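Local coordinates for aminopeptidase N family protein (Idiomarina loihiensis L2TR, PDB 4FGM) that binds a zinc ion and maleic acid in its active-site cleft and probably acts as an aminopeptidase of the M61 family, at residues Ala358-Tyr363 against Ile373-Tyr377; Thr336-Val340 against Ala378-Leu382. All coordinates share one frame. Residue numbers count along the deposited sequence, not the author numbering.

In the fold
Both contacts belong to the helical part of the chain that matches the M61 glycyl aminopeptidase family, and their centres lie about 13 Å apart. In chain order the segments run 336-340, 358-363, 373-377, 378-382, so contact 1 falls within the 37 residues that separate the two halves of contact 2. The second segments are continuous: loop 373-377 runs straight into helix 378-394, and V374 CG2 packs on K379 CD at 3.9 Å. Contact 1 faces the zinc and maleic acid pocket, whereas contact 2 packs the same helix start against helix 326-342, with its A381 side chain about 11 Å from the metal.

Contact 1: residues Ala358-Tyr363 against Ile373-Tyr377; sequences AWTKFY and IVSYY. With MAE (maleic acid), chain B.
An aromatic cluster of F362, Y376 and Y377 joins the short helix 358-362 to the loop that enters helix 378-394, at the edge of the zinc and maleic acid pocket. Segment 358-363 closes a wide pi-type turn, with Y363 N donating to A358 O at 2.8 Å. Segment 373-377 is extended from I373 to S375, then turns. The CA atoms of K361 and I373 lie 7.1 Å apart, those of A358 and Y376 9.0 Å. F362 (chi1 t) gives up the most surface, its CB directed toward the loop. Y376 covers one face of its ring, F362 CG to Y376 CE2 being 3.7 Å, with centroids 4.7 Å apart and planes at 41°; F362 CZ meets Y377 CD2 at 3.6 Å. I373, chi1 p and chi2 t, closes the outer end: its CD1 is 3.6 Å from K361 O and 4.2 Å from F362 CD2. Y376 (chi1 p) starts sideways, but its end reaches segment 358-363, OH lying 3.8 Å from A358 CB and 3.5 Å from Y363 CE1. S375 OG accepts from A378 N, its main partner, and weakly from Y377 N at 3.2 Å, capping the coming helix. Two pocket tyrosines lie beside the ligand: Y363, and Y377 of the cluster, also against zinc ligand E307. One water lies 2.9 Å from Y363 OH, 2.6 Å from Y376 OH and 2.6 Å from Y377 OH, to which it donates. Y377 OH in turn donates to maleic acid O1 at 2.6 Å.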
ATOM      1  N   ALA A 358       4.053   8.954 -10.105  1.00 44.60           N
ATOM      2  CA  ALA A 358       4.171   8.231  -8.843  1.00 43.19           C
ATOM      3  C   ALA A 358       5.638   7.990  -8.506  1.00 44.25           C
ATOM      4  O   ALA A 358       6.046   8.115  -7.346  1.00 41.20           O
ATOM      5  CB  ALA A 358       3.425   6.911  -8.916  1.00 42.48           C
ATOM      6  N   TRP A 359       6.423   7.675  -9.535  1.00 39.93           N
ATOM      7  CA  TRP A 359       7.849   7.386  -9.401  1.00 41.26           C
ATOM      8  C   TRP A 359       8.687   8.467  -8.734  1.00 42.04           C
ATOM      9  O   TRP A 359       9.717   8.175  -8.131  1.00 46.30           O
ATOM     10  CB  TRP A 359       8.450   7.088 -10.775  1.00 44.91           C
ATOM     11  CG  TRP A 359       7.680   6.075 -11.537  1.00 49.48           C
ATOM     12  CD1 TRP A 359       6.617   6.306 -12.364  1.00 48.83           C
ATOM     13  CD2 TRP A 359       7.852   4.656 -11.486  1.00 40.94           C
ATOM     14  NE1 TRP A 359       6.114   5.116 -12.830  1.00 41.56           N
ATOM     15  CE2 TRP A 359       6.851   4.088 -12.308  1.00 38.69           C
ATOM     16  CE3 TRP A 359       8.754   3.809 -10.825  1.00 37.92           C
ATOM     17  CZ2 TRP A 359       6.724   2.699 -12.486  1.00 45.73           C
ATOM     18  CZ3 TRP A 359       8.630   2.426 -11.002  1.00 45.38           C
ATOM     19  CH2 TRP A 359       7.618   1.889 -11.830  1.00 44.71           C
ATOM     20  N   THR A 360       8.256   9.715  -8.849  1.00 41.06           N
ATOM     21  CA  THR A 360       8.995  10.819  -8.262  1.00 43.31           C
ATOM     22  C   THR A 360       8.166  11.638  -7.277  1.00 43.17           C
ATOM     23  O   THR A 360       8.434  11.650  -6.073  1.00 40.03           O
ATOM     24  CB  THR A 360       9.513  11.759  -9.358  1.00 41.09           C
ATOM     25  OG1 THR A 360       8.418  12.157 -10.194  1.00 39.58           O
ATOM     26  CG2 THR A 360      10.565  11.061 -10.205  1.00 35.79           C
ATOM     27  N   LYS A 361       7.154  12.319  -7.796  1.00 43.97           N
ATOM     28  CA  LYS A 361       6.298  13.157  -6.969  1.00 47.57           C
ATOM     29  C   LYS A 361       5.680  12.459  -5.769  1.00 46.50           C
ATOM     30  O   LYS A 361       5.655  13.014  -4.675  1.00 43.15           O
ATOM     31  CB  LYS A 361       5.193  13.768  -7.821  1.00 44.20           C
ATOM     32  CG  LYS A 361       5.689  14.846  -8.751  1.00 45.56           C
ATOM     33  CD  LYS A 361       6.007  16.123  -8.004  1.00 42.15           C
ATOM     34  CE  LYS A 361       6.341  17.244  -8.982  1.00 42.81           C
ATOM     35  NZ  LYS A 361       6.513  18.551  -8.292  1.00 43.75           N
ATOM     36  N   PHE A 362       5.186  11.243  -5.957  1.00 45.82           N
ATOM     37  CA  PHE A 362       4.553  10.541  -4.850  1.00 45.97           C
ATOM     38  C   PHE A 362       5.497   9.689  -4.011  1.00 48.54           C
ATOM     39  O   PHE A 362       5.615   9.908  -2.813  1.00 49.20           O
ATOM     40  CB  PHE A 362       3.392   9.684  -5.368  1.00 45.85           C
ATOM     41  CG  PHE A 362       2.457   9.222  -4.289  1.00 51.40           C
ATOM     42  CD1 PHE A 362       2.647   7.995  -3.657  1.00 56.29           C
ATOM     43  CD2 PHE A 362       1.399  10.032  -3.880  1.00 47.81           C
ATOM     44  CE1 PHE A 362       1.791   7.577  -2.633  1.00 56.80           C
ATOM     45  CE2 PHE A 362       0.536   9.628  -2.854  1.00 51.58           C
ATOM     46  CZ  PHE A 362       0.732   8.398  -2.230  1.00 56.26           C
ATOM     47  N   TYR A 363       6.176   8.729  -4.629  1.00 46.88           N
ATOM     48  CA  TYR A 363       7.085   7.854  -3.883  1.00 47.57           C
ATOM     49  C   TYR A 363       8.352   8.519  -3.347  1.00 45.31           C
ATOM     50  O   TYR A 363       9.021   7.969  -2.484  1.00 44.14           O
ATOM     51  CB  TYR A 363       7.468   6.626  -4.721  1.00 44.14           C
ATOM     52  CG  TYR A 363       6.434   5.525  -4.662  1.00 44.57           C
ATOM     53  CD1 TYR A 363       5.327   5.530  -5.510  1.00 40.60           C
ATOM     54  CD2 TYR A 363       6.549   4.491  -3.733  1.00 49.80           C
ATOM     55  CE1 TYR A 363       4.362   4.531  -5.430  1.00 50.88           C
ATOM     56  CE2 TYR A 363       5.595   3.492  -3.644  1.00 53.07           C
ATOM     57  CZ  TYR A 363       4.501   3.512  -4.494  1.00 57.20           C
ATOM     58  OH  TYR A 363       3.560   2.507  -4.409  1.00 57.43           O
ATOM     59  N   ILE A 373       1.293  18.217  -4.021  1.00 38.67           N
ATOM     60  CA  ILE A 373       0.776  17.038  -4.708  1.00 40.71           C
ATOM     61  C   ILE A 373      -0.562  16.612  -4.135  1.00 44.42           C
ATOM     62  O   ILE A 373      -1.016  17.138  -3.121  1.00 45.31           O
ATOM     63  CB  ILE A 373       1.747  15.826  -4.619  1.00 44.54           C
ATOM     64  CG1 ILE A 373       1.758  15.261  -3.203  1.00 44.67           C
ATOM     65  CG2 ILE A 373       3.155  16.238  -5.035  1.00 42.66           C
ATOM     66  CD1 ILE A 373       2.538  13.964  -3.079  1.00 46.90           C
ATOM     67  N   VAL A 374      -1.206  15.665  -4.802  1.00 42.99           N
ATOM     68  CA  VAL A 374      -2.482  15.155  -4.327  1.00 41.74           C
ATOM     69  C   VAL A 374      -2.348  13.635  -4.286  1.00 45.64           C
ATOM     70  O   VAL A 374      -1.561  13.064  -5.033  1.00 43.24           O
ATOM     71  CB  VAL A 374      -3.640  15.583  -5.265  1.00 44.48           C
ATOM     72  CG1 VAL A 374      -3.530  14.872  -6.610  1.00 45.35           C
ATOM     73  CG2 VAL A 374      -4.981  15.301  -4.591  1.00 50.76           C
ATOM     74  N   SER A 375      -3.093  12.983  -3.404  1.00 43.40           N
ATOM     75  CA  SER A 375      -3.017  11.533  -3.279  1.00 45.80           C
ATOM     76  C   SER A 375      -3.989  10.840  -4.225  1.00 48.24           C
ATOM     77  O   SER A 375      -5.205  11.043  -4.135  1.00 46.07           O
ATOM     78  CB  SER A 375      -3.325  11.118  -1.837  1.00 43.65           C
ATOM     79  OG  SER A 375      -3.272   9.710  -1.672  1.00 44.19           O
ATOM     80  N   TYR A 376      -3.464  10.028  -5.138  1.00 45.60           N
ATOM     81  CA  TYR A 376      -4.335   9.309  -6.060  1.00 44.33           C
ATOM     82  C   TYR A 376      -5.037   8.200  -5.288  1.00 44.93           C
ATOM     83  O   TYR A 376      -5.997   7.597  -5.772  1.00 44.22           O
ATOM     84  CB  TYR A 376      -3.549   8.753  -7.256  1.00 47.17           C
ATOM     85  CG  TYR A 376      -2.305   7.953  -6.925  1.00 47.77           C
ATOM     86  CD1 TYR A 376      -2.392   6.619  -6.518  1.00 44.94           C
ATOM     87  CD2 TYR A 376      -1.032   8.524  -7.059  1.00 44.90           C
ATOM     88  CE1 TYR A 376      -1.245   5.870  -6.260  1.00 42.57           C
ATOM     89  CE2 TYR A 376       0.123   7.785  -6.801  1.00 45.20           C
ATOM     90  CZ  TYR A 376       0.008   6.458  -6.404  1.00 46.97           C
ATOM     91  OH  TYR A 376       1.144   5.724  -6.156  1.00 43.92           O
ATOM     92  N   TYR A 377      -4.564   7.955  -4.067  1.00 45.72           N
ATOM     93  CA  TYR A 377      -5.170   6.960  -3.190  1.00 47.17           C
ATOM     94  C   TYR A 377      -6.418   7.587  -2.586  1.00 49.25           C
ATOM     95  O   TYR A 377      -7.534   7.105  -2.783  1.00 50.54           O
ATOM     96  CB  TYR A 377      -4.233   6.598  -2.035  1.00 49.43           C
ATOM     97  CG  TYR A 377      -3.174   5.580  -2.351  1.00 52.38           C
ATOM     98  CD1 TYR A 377      -3.459   4.214  -2.312  1.00 55.83           C
ATOM     99  CD2 TYR A 377      -1.875   5.976  -2.658  1.00 54.70           C
ATOM    100  CE1 TYR A 377      -2.471   3.268  -2.567  1.00 53.63           C
ATOM    101  CE2 TYR A 377      -0.882   5.038  -2.914  1.00 58.61           C
ATOM    102  CZ  TYR A 377      -1.189   3.690  -2.862  1.00 57.20           C
ATOM    103  OH  TYR A 377      -0.204   2.765  -3.077  1.00 64.97           O
TER
HETATM  104  C1  MAE B 601      -0.563  -0.657  -2.329  1.00101.44           C
HETATM  105  O1  MAE B 601      -0.618   0.184  -3.293  1.00105.83           O
HETATM  106  O2  MAE B 601      -1.222  -1.717  -2.434  1.00 98.85           O
HETATM  107  C2  MAE B 601       0.318  -0.337  -1.184  1.00101.18           C
HETATM  108  C3  MAE B 601       1.644  -0.321  -1.067  1.00101.86           C
HETATM  109  C4  MAE B 601       2.614  -0.631  -2.112  1.00104.55           C
HETATM  110  O3  MAE B 601       2.351  -1.000  -3.273  1.00112.39           O
HETATM  111  O4  MAE B 601       3.803  -0.457  -1.773  1.00 99.53           O
HETATM  112  O   HOH W   1       0.921   3.195  -5.403  1.00 45.80           O

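Contact 2: residues Thr336-Val340 against Ala378-Leu382; sequences TLSRV and AKGAL
This is a buried helix-helix contact in which the first turn of helix 378-394 packs against the C-terminal half of helix 326-342, within the helical region of the M61 family. Both segments are regular alpha-helix, with V340 N to T336 O at 3.2 Å and L382 N to A378 O at 3.1 Å. Their local axes approach to 9.3 Å and cross at -124°, so the two segments run obliquely, nearer antiparallel than parallel. T336 CA lies 5.9 Å from A378 CA, V340 CA 6.2 Å from K379 CA and L337 CA 7.2 Å from L382 CA. L382 (chi1 m, chi2 t) has the most surface covered: its CD1 touches L337 CD1 at 3.7 Å and V340 CG2 at 3.6 Å, while its CD2 meets T336 CG2 at 3.9 Å. V340, chi1 t, also brings CG2 to 3.5 Å from A378 CB and 3.7 Å from K379 N. The small A378 lets T336 and V340 come close: T336 CG2 sits 3.6 Å from A378 O and 4.1 Å from A378 CB. At the margin R339 NH2 lies 4.4 Å from A378 CB. L337 points its CB away, yet its CD1 returns to L382, while the side chain also touches Y571 and L573 of strand 570-575, tying the helix pair to the C-terminal part of the chain. Polar ends turn elsewhere, T336 OG1 to L332 O in its own helix and K379 NZ to E448 O. With mainly methyl groups meeting and no polar bond between the segments, cohesion rests mainly on apolar burial.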
ATOM      1  N   THR A 336     -10.542  10.408   5.319  1.00 51.92           N
ATOM      2  CA  THR A 336     -10.116  10.519   3.930  1.00 50.81           C
ATOM      3  C   THR A 336     -10.495  11.879   3.362  1.00 54.87           C
ATOM      4  O   THR A 336      -9.686  12.545   2.708  1.00 51.78           O
ATOM      5  CB  THR A 336     -10.769   9.429   3.052  1.00 52.86           C
ATOM      6  OG1 THR A 336     -10.395   8.131   3.529  1.00 54.97           O
ATOM      7  CG2 THR A 336     -10.326   9.577   1.607  1.00 49.48           C
ATOM      8  N   LEU A 337     -11.734  12.287   3.611  1.00 60.12           N
ATOM      9  CA  LEU A 337     -12.211  13.567   3.111  1.00 54.56           C
ATOM     10  C   LEU A 337     -11.344  14.698   3.655  1.00 54.96           C
ATOM     11  O   LEU A 337     -10.889  15.561   2.904  1.00 55.23           O
ATOM     12  CB  LEU A 337     -13.676  13.773   3.507  1.00 57.36           C
ATOM     13  CG  LEU A 337     -14.402  14.956   2.864  1.00 62.45           C
ATOM     14  CD1 LEU A 337     -14.187  14.941   1.362  1.00 60.85           C
ATOM     15  CD2 LEU A 337     -15.884  14.883   3.194  1.00 65.70           C
ATOM     16  N   SER A 338     -11.101  14.673   4.960  1.00 54.13           N
ATOM     17  CA  SER A 338     -10.291  15.697   5.612  1.00 59.16           C
ATOM     18  C   SER A 338      -8.865  15.776   5.071  1.00 60.30           C
ATOM     19  O   SER A 338      -8.313  16.862   4.910  1.00 57.96           O
ATOM     20  CB  SER A 338     -10.244  15.447   7.120  1.00 58.66           C
ATOM     21  OG  SER A 338     -11.548  15.407   7.664  1.00 62.61           O
ATOM     22  N   ARG A 339      -8.265  14.628   4.787  1.00 55.64           N
ATOM     23  CA  ARG A 339      -6.902  14.614   4.279  1.00 59.39           C
ATOM     24  C   ARG A 339      -6.785  15.235   2.893  1.00 56.72           C
ATOM     25  O   ARG A 339      -5.857  15.993   2.624  1.00 59.38           O
ATOM     26  CB  ARG A 339      -6.350  13.186   4.260  1.00 66.04           C
ATOM     27  CG  ARG A 339      -6.273  12.532   5.636  1.00 75.16           C
ATOM     28  CD  ARG A 339      -5.398  11.292   5.593  1.00 79.03           C
ATOM     29  NE  ARG A 339      -5.835  10.352   4.564  1.00 89.06           N
ATOM     30  CZ  ARG A 339      -6.649   9.322   4.780  1.00 88.67           C
ATOM     31  NH1 ARG A 339      -7.120   9.088   5.999  1.00 89.96           N
ATOM     32  NH2 ARG A 339      -6.992   8.525   3.775  1.00 80.36           N
ATOM     33  N   VAL A 340      -7.722  14.920   2.008  1.00 50.58           N
ATOM     34  CA  VAL A 340      -7.676  15.470   0.663  1.00 48.04           C
ATOM     35  C   VAL A 340      -7.852  16.984   0.685  1.00 49.23           C
ATOM     36  O   VAL A 340      -7.128  17.707  -0.001  1.00 48.03           O
ATOM     37  CB  VAL A 340      -8.780  14.860  -0.237  1.00 52.96           C
ATOM     38  CG1 VAL A 340      -8.787  15.543  -1.594  1.00 49.04           C
ATOM     39  CG2 VAL A 340      -8.544  13.367  -0.403  1.00 50.69           C
ATOM     40  N   ALA A 378      -6.205   8.672  -1.844  1.00 47.40           N
ATOM     41  CA  ALA A 378      -7.282   9.381  -1.154  1.00 42.34           C
ATOM     42  C   ALA A 378      -8.290  10.043  -2.085  1.00 47.22           C
ATOM     43  O   ALA A 378      -9.496   9.840  -1.934  1.00 48.73           O
ATOM     44  CB  ALA A 378      -6.695  10.414  -0.195  1.00 41.01           C
ATOM     45  N   LYS A 379      -7.814  10.832  -3.045  1.00 45.62           N
ATOM     46  CA  LYS A 379      -8.748  11.474  -3.954  1.00 44.52           C
ATOM     47  C   LYS A 379      -9.416  10.434  -4.857  1.00 47.93           C
ATOM     48  O   LYS A 379     -10.578  10.584  -5.240  1.00 48.95           O
ATOM     49  CB  LYS A 379      -8.063  12.548  -4.799  1.00 39.05           C
ATOM     50  CG  LYS A 379      -9.078  13.403  -5.538  1.00 46.96           C
ATOM     51  CD  LYS A 379      -8.463  14.587  -6.252  1.00 46.70           C
ATOM     52  CE  LYS A 379      -9.560  15.420  -6.914  1.00 51.38           C
ATOM     53  NZ  LYS A 379      -9.024  16.636  -7.593  1.00 51.74           N
ATOM     54  N   GLY A 380      -8.682   9.378  -5.192  1.00 47.27           N
ATOM     55  CA  GLY A 380      -9.262   8.332  -6.014  1.00 42.40           C
ATOM     56  C   GLY A 380     -10.394   7.700  -5.220  1.00 47.15           C
ATOM     57  O   GLY A 380     -11.427   7.310  -5.768  1.00 46.90           O
ATOM     58  N   ALA A 381     -10.206   7.616  -3.909  1.00 46.31           N
ATOM     59  CA  ALA A 381     -11.213   7.030  -3.043  1.00 46.61           C
ATOM     60  C   ALA A 381     -12.469   7.892  -3.037  1.00 43.92           C
ATOM     61  O   ALA A 381     -13.585   7.372  -3.025  1.00 52.22           O
ATOM     62  CB  ALA A 381     -10.667   6.883  -1.629  1.00 47.23           C
ATOM     63  N   LEU A 382     -12.290   9.209  -3.044  1.00 46.49           N
ATOM     64  CA  LEU A 382     -13.431  10.111  -3.045  1.00 49.54           C
ATOM     65  C   LEU A 382     -14.139  10.066  -4.407  1.00 53.35           C
ATOM     66  O   LEU A 382     -15.361  10.227  -4.492  1.00 51.71           O
ATOM     67  CB  LEU A 382     -12.984  11.534  -2.702  1.00 50.77           C
ATOM     68  CG  LEU A 382     -12.393  11.687  -1.294  1.00 54.64           C
ATOM     69  CD1 LEU A 382     -12.041  13.140  -1.045  1.00 54.73           C
ATOM     70  CD2 LEU A 382     -13.387  11.204  -0.253  1.00 51.41           C
TER